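Local atomic coordinates of trypsin inhibitor BGIT (Momordica charantia, PDB entry 1VBW), a protein that inhibits trypsin and belongs to the potato type I family of serine protease inhibitors. Residues A[19-24]-A[30-35]; A[51-54]-A[60-63]. One frame throughout, in Å; residues are numbered along the deposited sequence. Where two conformers were deposited one is given.

Contact 1: residues A[19-24]-A[30-35]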
loop_
_atom_site.group_PDB
_atom_site.type_symbol
_atom_site.label_atom_id
_atom_site.label_comp_id
_atom_site.label_asym_id
_atom_site.label_seq_id
_atom_site.Cartn_x
_atom_site.Cartn_y
_atom_site.Cartn_z
ATOM N N ALA A 19 -2.003 8.704 5.861
ATOM C CA ALA A 19 -0.579 8.944 6.142
ATOM C C ALA A 19 0.258 7.963 5.324
ATOM O O ALA A 19 1.317 8.327 4.765
ATOM C CB ALA A 19 -0.270 8.841 7.608
ATOM N N ALA A 20 -0.164 6.700 5.310
ATOM C CA ALA A 20 0.569 5.685 4.578
ATOM C C ALA A 20 0.663 5.965 3.106
ATOM O O ALA A 20 1.725 5.839 2.484
ATOM C CB ALA A 20 -0.068 4.326 4.851
ATOM N N LYS A 21 -0.477 6.344 2.478
ATOM C CA LYS A 21 -0.470 6.660 1.052
ATOM C C LYS A 21 0.580 7.709 0.723
ATOM O O LYS A 21 1.328 7.570 -0.233
ATOM C CB LYS A 21 -1.871 7.121 0.619
ATOM C CG LYS A 21 -1.974 7.679 -0.762
ATOM C CD LYS A 21 -3.434 7.891 -1.182
ATOM C CE LYS A 21 -3.595 8.583 -2.520
ATOM N NZ LYS A 21 -3.293 7.595 -3.610
ATOM N N ALA A 22 0.614 8.779 1.523
ATOM C CA ALA A 22 1.558 9.825 1.243
ATOM C C ALA A 22 2.993 9.395 1.435
ATOM O O ALA A 22 3.856 9.742 0.635
ATOM C CB ALA A 22 1.239 11.035 2.211
ATOM N N VAL A 23 3.283 8.602 2.487
ATOM C CA VAL A 23 4.655 8.132 2.666
ATOM C C VAL A 23 5.060 7.239 1.485
ATOM O O VAL A 23 6.148 7.421 0.940
ATOM C CB VAL A 23 4.787 7.346 3.976
ATOM C CG1 VAL A 23 6.135 6.617 4.064
ATOM C CG2 VAL A 23 4.629 8.250 5.206
ATOM N N ILE A 24 4.198 6.303 1.139
ATOM C CA ILE A 24 4.529 5.335 0.058
ATOM C C ILE A 24 4.804 6.076 -1.216
ATOM O O ILE A 24 5.790 5.816 -1.929
ATOM C CB ILE A 24 3.331 4.372 -0.077
ATOM C CG1 ILE A 24 3.218 3.464 1.126
ATOM C CG2 ILE A 24 3.460 3.564 -1.383
ATOM C CD1 ILE A 24 1.871 2.838 1.258
ATOM N N ARG A 30 7.249 5.740 -8.282
ATOM C CA ARG A 30 6.745 4.846 -9.337
ATOM C C ARG A 30 5.588 3.986 -8.877
ATOM O O ARG A 30 5.201 3.069 -9.608
ATOM C CB ARG A 30 7.899 4.008 -9.829
ATOM C CG ARG A 30 8.987 4.921 -10.490
ATOM C CD ARG A 30 10.172 4.181 -11.030
ATOM N NE ARG A 30 10.977 3.538 -10.024
ATOM C CZ ARG A 30 12.096 2.863 -10.200
ATOM N NH1 ARG A 30 12.648 2.678 -11.422
ATOM N NH2 ARG A 30 12.682 2.361 -9.125
ATOM N N VAL A 31 4.989 4.315 -7.735
ATOM C CA VAL A 31 3.812 3.565 -7.303
ATOM C C VAL A 31 2.688 4.527 -6.929
ATOM O O VAL A 31 2.902 5.659 -6.524
ATOM C CB VAL A 31 4.099 2.621 -6.124
ATOM C CG1 VAL A 31 5.258 1.684 -6.450
ATOM C CG2 VAL A 31 4.336 3.367 -4.827
ATOM N N ARG A 32 1.480 3.981 -7.010
ATOM C CA ARG A 32 0.288 4.603 -6.467
ATOM C C ARG A 32 -0.277 3.687 -5.416
ATOM O O ARG A 32 -0.441 2.465 -5.644
ATOM C CB ARG A 32 -0.757 4.829 -7.598
ATOM C CG ARG A 32 -2.098 5.280 -7.073
ATOM C CD ARG A 32 -3.031 5.722 -8.197
ATOM N NE ARG A 32 -4.373 5.971 -7.731
ATOM C CZ ARG A 32 -5.384 5.080 -7.738
ATOM N NH1 ARG A 32 -5.217 3.881 -8.308
ATOM N NH2 ARG A 32 -6.548 5.419 -7.227
ATOM N N ALA A 33 -0.575 4.268 -4.240
ATOM C CA ALA A 33 -1.161 3.512 -3.145
ATOM C C ALA A 33 -2.679 3.568 -3.255
ATOM O O ALA A 33 -3.282 4.626 -3.462
ATOM C CB ALA A 33 -0.697 4.104 -1.835
ATOM N N VAL A 34 -3.306 2.428 -3.047
ATOM C CA VAL A 34 -4.737 2.175 -3.192
ATOM C C VAL A 34 -5.275 1.770 -1.822
ATOM O O VAL A 34 -4.871 0.716 -1.372
ATOM C CB VAL A 34 -4.992 1.086 -4.246
ATOM C CG1 VAL A 34 -4.313 -0.216 -3.932
ATOM C CG2 VAL A 34 -6.498 0.895 -4.492
ATOM N N ILE A 35 -6.158 2.547 -1.187
ATOM C CA ILE A 35 -6.739 2.206 0.099
ATOM C C ILE A 35 -7.890 1.229 -0.107
ATOM O O ILE A 35 -8.807 1.535 -0.872
ATOM C CB ILE A 35 -7.277 3.473 0.816
ATOM C CG1 ILE A 35 -6.174 4.505 0.882
ATOM C CG2 ILE A 35 -7.866 3.053 2.142
ATOM C CD1 ILE A 35 -5.126 4.095 1.888
#

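Contact 2: residues A[51-54]-A[60-63]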
loop_
_atom_site.group_PDB
_atom_site.type_symbol
_atom_site.label_atom_id
_atom_site.label_comp_id
_atom_site.label_asym_id
_atom_site.label_seq_id
_atom_site.Cartn_x
_atom_site.Cartn_y
_atom_site.Cartn_z
ATOM N N VAL A 51 0.467 -0.292 -4.909
ATOM C CA VAL A 51 0.646 -0.683 -3.499
ATOM C C VAL A 51 -0.737 -0.671 -2.857
ATOM O O VAL A 51 -1.281 0.411 -2.614
ATOM C CB VAL A 51 1.626 0.208 -2.752
ATOM C CG1 VAL A 51 1.697 -0.200 -1.277
ATOM C CG2 VAL A 51 3.017 0.151 -3.363
ATOM N N ARG A 52 -1.255 -1.832 -2.552
ATOM C CA ARG A 52 -2.495 -1.918 -1.783
ATOM C C ARG A 52 -2.249 -1.586 -0.327
ATOM O O ARG A 52 -1.323 -2.151 0.276
ATOM C CB ARG A 52 -3.099 -3.309 -1.948
ATOM C CG ARG A 52 -3.562 -3.481 -3.398
ATOM C CD ARG A 52 -4.132 -4.816 -3.694
ATOM N NE ARG A 52 -4.780 -4.693 -5.009
ATOM C CZ ARG A 52 -4.658 -5.841 -5.714
ATOM N NH1 ARG A 52 -4.006 -6.801 -5.114
ATOM N NH2 ARG A 52 -5.238 -5.820 -6.844
ATOM N N VAL A 53 -3.061 -0.737 0.218
ATOM C CA VAL A 53 -3.029 -0.338 1.601
ATOM C C VAL A 53 -4.319 -0.847 2.249
ATOM O O VAL A 53 -5.360 -0.254 2.068
ATOM C CB VAL A 53 -2.861 1.166 1.767
ATOM C CG1 VAL A 53 -2.813 1.530 3.251
ATOM C CG2 VAL A 53 -1.582 1.648 1.063
ATOM N N TRP A 54 -4.177 -1.989 2.948
ATOM C CA TRP A 54 -5.334 -2.660 3.515
ATOM C C TRP A 54 -5.656 -2.054 4.883
ATOM O O TRP A 54 -4.779 -2.043 5.747
ATOM C CB TRP A 54 -5.052 -4.142 3.672
ATOM C CG TRP A 54 -4.893 -4.865 2.363
ATOM C CD1 TRP A 54 -3.721 -5.240 1.749
ATOM C CD2 TRP A 54 -5.972 -5.343 1.558
ATOM N NE1 TRP A 54 -4.016 -5.910 0.568
ATOM C CE2 TRP A 54 -5.386 -5.990 0.434
ATOM C CE3 TRP A 54 -7.351 -5.299 1.652
ATOM C CZ2 TRP A 54 -6.164 -6.572 -0.585
ATOM C CZ3 TRP A 54 -8.128 -5.880 0.657
ATOM C CH2 TRP A 54 -7.517 -6.509 -0.426
ATOM N N ILE A 60 -7.309 2.340 9.583
ATOM C CA ILE A 60 -5.953 2.067 10.083
ATOM C C ILE A 60 -5.357 0.936 9.247
ATOM O O ILE A 60 -5.981 -0.057 8.984
ATOM C CB ILE A 60 -5.994 1.704 11.574
ATOM C CG1 ILE A 60 -6.556 2.886 12.390
ATOM C CG2 ILE A 60 -4.621 1.303 12.054
ATOM C CD1 ILE A 60 -5.704 4.145 12.319
ATOM N N VAL A 61 -4.075 1.147 8.876
ATOM C CA VAL A 61 -3.375 0.119 8.104
ATOM C C VAL A 61 -3.170 -1.149 8.924
ATOM O O VAL A 61 -2.618 -1.113 10.021
ATOM C CB VAL A 61 -2.027 0.690 7.635
ATOM C CG1 VAL A 61 -1.234 -0.349 6.808
ATOM C CG2 VAL A 61 -2.193 1.945 6.814
ATOM N N ALA A 62 -3.617 -2.274 8.346
ATOM C CA ALA A 62 -3.708 -3.522 9.064
ATOM C C ALA A 62 -2.907 -4.638 8.415
ATOM O O ALA A 62 -2.965 -5.767 8.922
ATOM C CB ALA A 62 -5.170 -3.968 9.168
ATOM N N ARG A 63 -2.211 -4.359 7.330
ATOM C CA ARG A 63 -1.286 -5.302 6.693
ATOM C C ARG A 63 -0.078 -4.490 6.180
ATOM O O ARG A 63 -0.268 -3.303 5.849
ATOM C CB ARG A 63 -1.888 -6.010 5.478
ATOM C CG ARG A 63 -3.199 -6.763 5.749
ATOM C CD ARG A 63 -2.942 -8.038 6.567
ATOM N NE ARG A 63 -4.160 -8.829 6.676
ATOM C CZ ARG A 63 -5.168 -8.620 7.484
ATOM N NH1 ARG A 63 -6.244 -9.427 7.467
ATOM N NH2 ARG A 63 -5.123 -7.599 8.364
HETATM O O HOH W 1 -1.520 -2.931 3.383
#

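Contact 1: residues A[19-24]-A[30-35]
Lys21 and Ala33 face each other where helix 19-24 runs over strand 32-35, the two short axes nearly antiparallel at 165° and 7.8 Å apart at their closest. The CA atoms of Lys21 and Ala33, 5.3 Å apart, are the nearest across the two segments. Lys21 comes down beside Ala33: its CG touches the Ala33 CB at 3.9 Å, and with CG anti to the backbone N (chi1 171°) the extended chain passes the methyl before a bend at the last torsion (chi4 76°) turns NZ onto the strand backbone. There NZ donates to Ala33 O at 3.0 Å, in the carbonyl plane, and also forms a salt bridge with Glu25, whose carboxylate in turn accepts a hydrogen bond from the Ala33 backbone N. Glu25 probably balances the charge of Lys21, whose NZ has a like charge close by but not in contact, Arg32 NE at 4.6 Å. A methionine at Lys21 would probably leave Ala33 O without this donor and Glu25 without its salt-bridge mate. One turn further along the helix, Ile24 crosses Val31 at about a right angle, CG2 to CG2 at 3.6 Å, while its CD1 rests more loosely on the Ala33 CB at 4.2 Å. This is the helix-on-sheet packing of the potato inhibitor family: Ile24 also meets Trp9 and Leu12 from loops and Val53 of strand 50-55, and strand 32-37 pairs in parallel with that same strand.

Contact 2: residues A[51-54]-A[60-63]
Trp54 O accepts a hydrogen bond from Ala62 N, the direct backbone link, in this potato inhibitor family fold, between strand 50-55 and the loop that leads to strand 66-67, which pairs antiparallel with strand 50-55. Ala62 N lies 2.9 Å from Trp54 O and the bond is nearly straight, with an N-H...O angle of 167° and the donor in the carbonyl plane. The same oxygen is approached by the CA-H of Val61, with Val61 CA 3.5 Å from Trp54 O, a weaker contact beside the conventional bond. One residue back on both segments Val53 and Val61 close the apolar side, Val53 CG1 meeting Val61 CG2 at 3.6 Å as the two side chains cross obliquely. Beyond Ala62, the aliphatic start of Arg63 lies against the beginning of the tryptophan side chain, its CG 3.8 Å from Trp54 CB. The Arg63 chain then bends at chi2 (-72°), and its guanidinium turns back to the backbone of the preceding residue: NH2 donates to Ala62 O at 2.9 Å, the oxygen nearly in the guanidinium plane although the donor stands above the carbonyl plane. Ala62 is thus held at both its backbone N and its O.

Further out, Val61 packs on Ala20 of helix 17-27 and its backbone bonds to Gly14, while Thr56 OG1 hydrogen-bonds to Ile60 N, so the loop is tied to several parts of the fold. Where the backbones do not bond directly, a water bridges them: it accepts from Trp54 N at 2.9 Å and donates both to Arg52 O and, at 2.8 Å, to Arg63 O.

In the fold
Contacts 1 and 2, with centres about 10 Å apart, meet at the neighbouring strands 32-37 and 50-55. Probable hydrogen bonds join Val34 N to Val51 O at 2.9 Å and Val34 O to Val53 N at 2.8 Å. On the helix side of the sheet Ile24 CD1 packs on Val53 CG2 at 3.7 Å, so Val53 is shared between the helix and the loop 60-63. Arg52 belongs to a sodium site completed by Thr66 and Gly68, and the Trp54 side chain is about 6 Å from a bound sodium ion. The segment joining strands 32-37 and 50-55 probably carries the protease-binding loop, as in other inhibitors of this family, and both contacts lie in the body that supports it.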